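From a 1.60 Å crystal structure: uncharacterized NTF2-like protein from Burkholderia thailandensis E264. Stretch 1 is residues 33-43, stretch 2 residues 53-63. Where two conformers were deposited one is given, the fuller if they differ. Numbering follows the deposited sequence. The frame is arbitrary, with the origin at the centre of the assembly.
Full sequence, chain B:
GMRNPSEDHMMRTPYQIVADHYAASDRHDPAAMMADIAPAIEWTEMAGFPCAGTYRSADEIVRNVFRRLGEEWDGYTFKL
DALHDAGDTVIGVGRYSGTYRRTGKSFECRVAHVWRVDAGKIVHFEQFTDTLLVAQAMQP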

# COMPACT_ATOMS: atom_id res chain seq x y z
N MSE B 33 -9.62 -20.08 1.79
CA MSE B 33 -9.38 -18.67 1.48
C MSE B 33 -10.64 -17.84 1.59
O MSE B 33 -10.61 -16.74 2.16
CB MSE B 33 -8.89 -18.49 0.06
CG MSE B 33 -7.45 -18.79 -0.12
SE MSE B 33 -7.07 -18.39 -1.97
CE MSE B 33 -5.66 -19.68 -2.23
N MSE B 34 -11.73 -18.35 1.03
CA MSE B 34 -12.97 -17.60 0.91
C MSE B 34 -13.99 -17.86 2.03
O MSE B 34 -15.06 -17.24 2.06
CB MSE B 34 -13.65 -17.87 -0.47
CG MSE B 34 -12.82 -17.56 -1.70
SE MSE B 34 -12.72 -15.61 -2.00
CE MSE B 34 -11.04 -15.38 -1.20
N ALA B 35 -13.63 -18.69 2.99
CA ALA B 35 -14.58 -19.20 4.03
C ALA B 35 -15.20 -18.06 4.85
O ALA B 35 -16.39 -18.17 5.27
CB ALA B 35 -13.91 -20.19 4.96
N ASP B 36 -14.42 -17.00 5.13
CA ASP B 36 -14.88 -15.92 6.00
C ASP B 36 -15.26 -14.65 5.21
O ASP B 36 -15.47 -13.59 5.81
CB ASP B 36 -13.86 -15.59 7.08
CG ASP B 36 -13.58 -16.77 7.98
OD1 ASP B 36 -14.56 -17.38 8.50
OD2 ASP B 36 -12.39 -17.10 8.15
N ILE B 37 -15.35 -14.77 3.89
CA ILE B 37 -15.73 -13.64 3.05
C ILE B 37 -17.21 -13.34 3.24
O ILE B 37 -18.07 -14.22 3.06
CB ILE B 37 -15.39 -13.92 1.58
CG1 ILE B 37 -13.88 -14.04 1.40
CG2 ILE B 37 -15.88 -12.83 0.62
CD1 ILE B 37 -13.02 -12.73 1.53
N ALA B 38 -17.52 -12.08 3.55
CA ALA B 38 -18.93 -11.67 3.75
C ALA B 38 -19.67 -11.61 2.43
O ALA B 38 -19.10 -11.34 1.36
CB ALA B 38 -19.00 -10.33 4.42
N PRO B 39 -20.98 -11.87 2.48
CA PRO B 39 -21.84 -11.60 1.34
C PRO B 39 -21.66 -10.18 0.80
O PRO B 39 -21.71 -9.95 -0.40
CB PRO B 39 -23.23 -11.72 1.95
CG PRO B 39 -23.08 -12.74 3.02
CD PRO B 39 -21.71 -12.49 3.61
N ALA B 40 -21.45 -9.25 1.72
CA ALA B 40 -21.34 -7.83 1.38
C ALA B 40 -19.88 -7.42 1.05
O ALA B 40 -19.58 -6.25 1.01
CB ALA B 40 -21.86 -7.01 2.56
N ILE B 41 -19.02 -8.39 0.77
CA ILE B 41 -17.60 -8.10 0.49
C ILE B 41 -17.39 -7.01 -0.58
O ILE B 41 -18.06 -7.03 -1.61
CB ILE B 41 -16.86 -9.40 -0.00
CG1 ILE B 41 -15.34 -9.19 -0.14
CG2 ILE B 41 -17.46 -9.90 -1.31
CD1 ILE B 41 -14.67 -8.77 1.13
N GLU B 42 -16.44 -6.10 -0.34
CA GLU B 42 -15.86 -5.23 -1.36
C GLU B 42 -14.35 -5.50 -1.38
O GLU B 42 -13.66 -5.18 -0.43
CB GLU B 42 -16.20 -3.77 -1.07
CG GLU B 42 -17.71 -3.52 -1.11
CD GLU B 42 -18.10 -2.07 -0.86
OE1 GLU B 42 -17.21 -1.19 -0.81
OE2 GLU B 42 -19.32 -1.83 -0.73
N TRP B 43 -13.88 -6.13 -2.45
CA TRP B 43 -12.49 -6.54 -2.60
C TRP B 43 -11.92 -5.77 -3.79
O TRP B 43 -12.29 -6.00 -4.95
CB TRP B 43 -12.45 -8.04 -2.82
CG TRP B 43 -11.13 -8.62 -3.06
CD1 TRP B 43 -10.28 -8.37 -4.13
CD2 TRP B 43 -10.47 -9.61 -2.27
NE1 TRP B 43 -9.16 -9.13 -4.04
CE2 TRP B 43 -9.24 -9.92 -2.92
CE3 TRP B 43 -10.80 -10.29 -1.09
CZ2 TRP B 43 -8.32 -10.86 -2.41
CZ3 TRP B 43 -9.85 -11.23 -0.57
CH2 TRP B 43 -8.64 -11.49 -1.25
N GLY B 53 -9.95 -3.61 -10.05
CA GLY B 53 -11.39 -3.54 -9.96
C GLY B 53 -11.88 -3.79 -8.55
O GLY B 53 -11.10 -4.16 -7.66
N THR B 54 -13.18 -3.61 -8.32
CA THR B 54 -13.83 -3.95 -7.03
C THR B 54 -14.81 -5.09 -7.26
O THR B 54 -15.70 -4.99 -8.10
CB THR B 54 -14.51 -2.77 -6.34
OG1 THR B 54 -13.53 -1.79 -6.05
CG2 THR B 54 -15.21 -3.19 -5.06
N TYR B 55 -14.57 -6.18 -6.53
CA TYR B 55 -15.30 -7.44 -6.67
C TYR B 55 -16.17 -7.67 -5.47
O TYR B 55 -15.77 -7.38 -4.35
CB TYR B 55 -14.29 -8.58 -6.86
CG TYR B 55 -13.42 -8.32 -8.07
CD1 TYR B 55 -13.91 -8.50 -9.35
CD2 TYR B 55 -12.14 -7.79 -7.95
CE1 TYR B 55 -13.16 -8.18 -10.43
CE2 TYR B 55 -11.37 -7.53 -9.03
CZ TYR B 55 -11.88 -7.71 -10.28
OH TYR B 55 -11.12 -7.41 -11.39
N ARG B 56 -17.35 -8.21 -5.72
CA ARG B 56 -18.44 -8.11 -4.73
C ARG B 56 -19.01 -9.47 -4.34
O ARG B 56 -20.11 -9.55 -3.78
CB ARG B 56 -19.52 -7.14 -5.23
CG ARG B 56 -18.99 -5.71 -5.38
CD ARG B 56 -20.09 -4.71 -5.52
NE ARG B 56 -19.67 -3.44 -4.96
CZ ARG B 56 -18.94 -2.53 -5.59
NH1 ARG B 56 -18.54 -2.73 -6.86
NH2 ARG B 56 -18.60 -1.41 -4.94
N SER B 57 -18.27 -10.55 -4.60
CA SER B 57 -18.63 -11.87 -4.11
C SER B 57 -17.39 -12.71 -4.13
O SER B 57 -16.44 -12.42 -4.89
CB SER B 57 -19.70 -12.57 -4.99
OG SER B 57 -19.24 -12.82 -6.32
N ALA B 58 -17.40 -13.76 -3.32
CA ALA B 58 -16.34 -14.76 -3.36
C ALA B 58 -16.14 -15.33 -4.78
O ALA B 58 -15.01 -15.44 -5.27
CB ALA B 58 -16.59 -15.91 -2.36
N ASP B 59 -17.24 -15.63 -5.49
CA ASP B 59 -17.16 -16.14 -6.88
C ASP B 59 -16.41 -15.21 -7.79
O ASP B 59 -15.57 -15.65 -8.58
CB ASP B 59 -18.56 -16.39 -7.48
CG ASP B 59 -18.51 -16.75 -8.98
OD1 ASP B 59 -17.96 -17.82 -9.36
OD2 ASP B 59 -19.01 -15.94 -9.79
N GLU B 60 -16.72 -13.91 -7.70
CA GLU B 60 -16.03 -12.90 -8.50
C GLU B 60 -14.55 -12.88 -8.21
O GLU B 60 -13.71 -12.83 -9.11
CB GLU B 60 -16.61 -11.51 -8.24
CG GLU B 60 -17.94 -11.26 -8.94
CD GLU B 60 -18.54 -9.93 -8.53
OE1 GLU B 60 -17.81 -8.92 -8.49
OE2 GLU B 60 -19.77 -9.91 -8.25
N ILE B 61 -14.23 -12.90 -6.92
CA ILE B 61 -12.83 -12.81 -6.51
C ILE B 61 -12.07 -14.01 -7.04
O ILE B 61 -10.97 -13.89 -7.59
CB ILE B 61 -12.73 -12.72 -4.97
CG1 ILE B 61 -13.38 -11.41 -4.51
CG2 ILE B 61 -11.25 -12.76 -4.53
CD1 ILE B 61 -13.85 -11.43 -2.96
N VAL B 62 -12.65 -15.20 -6.91
CA VAL B 62 -11.92 -16.41 -7.37
C VAL B 62 -11.75 -16.35 -8.88
O VAL B 62 -10.66 -16.54 -9.39
CB VAL B 62 -12.67 -17.69 -6.94
CG1 VAL B 62 -12.09 -18.90 -7.63
CG2 VAL B 62 -12.69 -17.84 -5.41
N ARG B 63 -12.82 -16.07 -9.59
CA ARG B 63 -12.74 -16.07 -11.07
C ARG B 63 -11.92 -14.92 -11.64
O ARG B 63 -11.13 -15.12 -12.52
CB ARG B 63 -14.14 -16.05 -11.70
CG ARG B 63 -14.90 -17.38 -11.68
CD ARG B 63 -16.18 -17.32 -12.52
NE ARG B 63 -17.03 -16.27 -12.01
CZ ARG B 63 -17.08 -15.02 -12.47
NH1 ARG B 63 -16.46 -14.64 -13.61
NH2 ARG B 63 -17.83 -14.15 -11.79
O HOH W 1 -20.85 -7.23 -1.95
O HOH W 2 -20.47 -4.44 -2.20

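The two stretches meet in two ways: a short antiparallel strand pairing, and an apolar layer in which the helix 58-63 packs against side chains of stretch 1. Together they bury 568 Å², summed over both sides. The pairing centres on Trp 43 and Tyr 55, which exchange two backbone hydrogen bonds, Trp 43 N to Tyr 55 O at 3.0 Å and Tyr 55 N to Trp 43 O at 2.8 Å. Beside them lie two CA-H...O contacts, from Thr 54 CA to Trp 43 O and from Arg 56 CA to Ile 41 O, each 3.3 Å. Past this pair, water 1 lies between the chains, 2.8 Å from Ile 41 O and 3.0 Å from Arg 56 O.

As a bridge pair, Trp 43 and Tyr 55 send their side chains to the same face of the sheet. Trp 43 is t at chi1 and Tyr 55 is m, and Trp 43 CD1 lies 4.3 Å from Tyr 55 CD2. The indole is buried and offers a broad apolar surface to the helix: Ile 61 CG2 sits 3.9 Å from the centroid of the Trp 43 six-membered ring, 14° off its normal, in a CH-pi contact over the face.

Ile 61 is the centre of the apolar layer. With chi1 m and chi2 t, its CG2 lies over the indole while CD1 reaches Trp 43 CB at 3.7 Å and Ile 41 CG1 at 3.9 Å. A branched aliphatic side chain suits this buried place: CG2 and CD1 both touch the indole, and CD1 also reaches Ile 41. Ile 41, t at chi1 and p at chi2, directs CG1 to this CD1 and places CG2 3.5 Å from Ser 57 N, against the start of the helix. Ile 37, m at both angles, adds a looser contact, its CG2 4.3 Å from Ile 61 CD1.

Met 34, a selenomethionine, packs on Ala 58, Ile 61 and Val 62. Its m, m course for chi1 and chi2 brings SE 3.9 Å from Ala 58 CB and 4.1 Å from Ile 61 CG2, while CG lies 3.7 Å from Val 62 CG2. The small side chain of Ala 58 lets the backbones come close here, with Met 34 CA and Ala 58 CA 6.1 Å apart.

Ser 57 caps the helix; its p rotamer places OG to accept from Glu 60 N at 3.1 Å. Glu 60 OE1 accepts from Arg 56 N at 2.9 Å.

At the more exposed margin, Arg 56 starts away from stretch 1, but its long side chain brings the guanidinium nearer to Glu 42. Arg 56 NH2 and Glu 42 OE2 remain 4.3 Å apart, beyond a salt bridge; water 2 links the pair instead, donating to Glu 42 OE2 at 3.2 Å and accepting from Arg 56 NE at 3.0 Å.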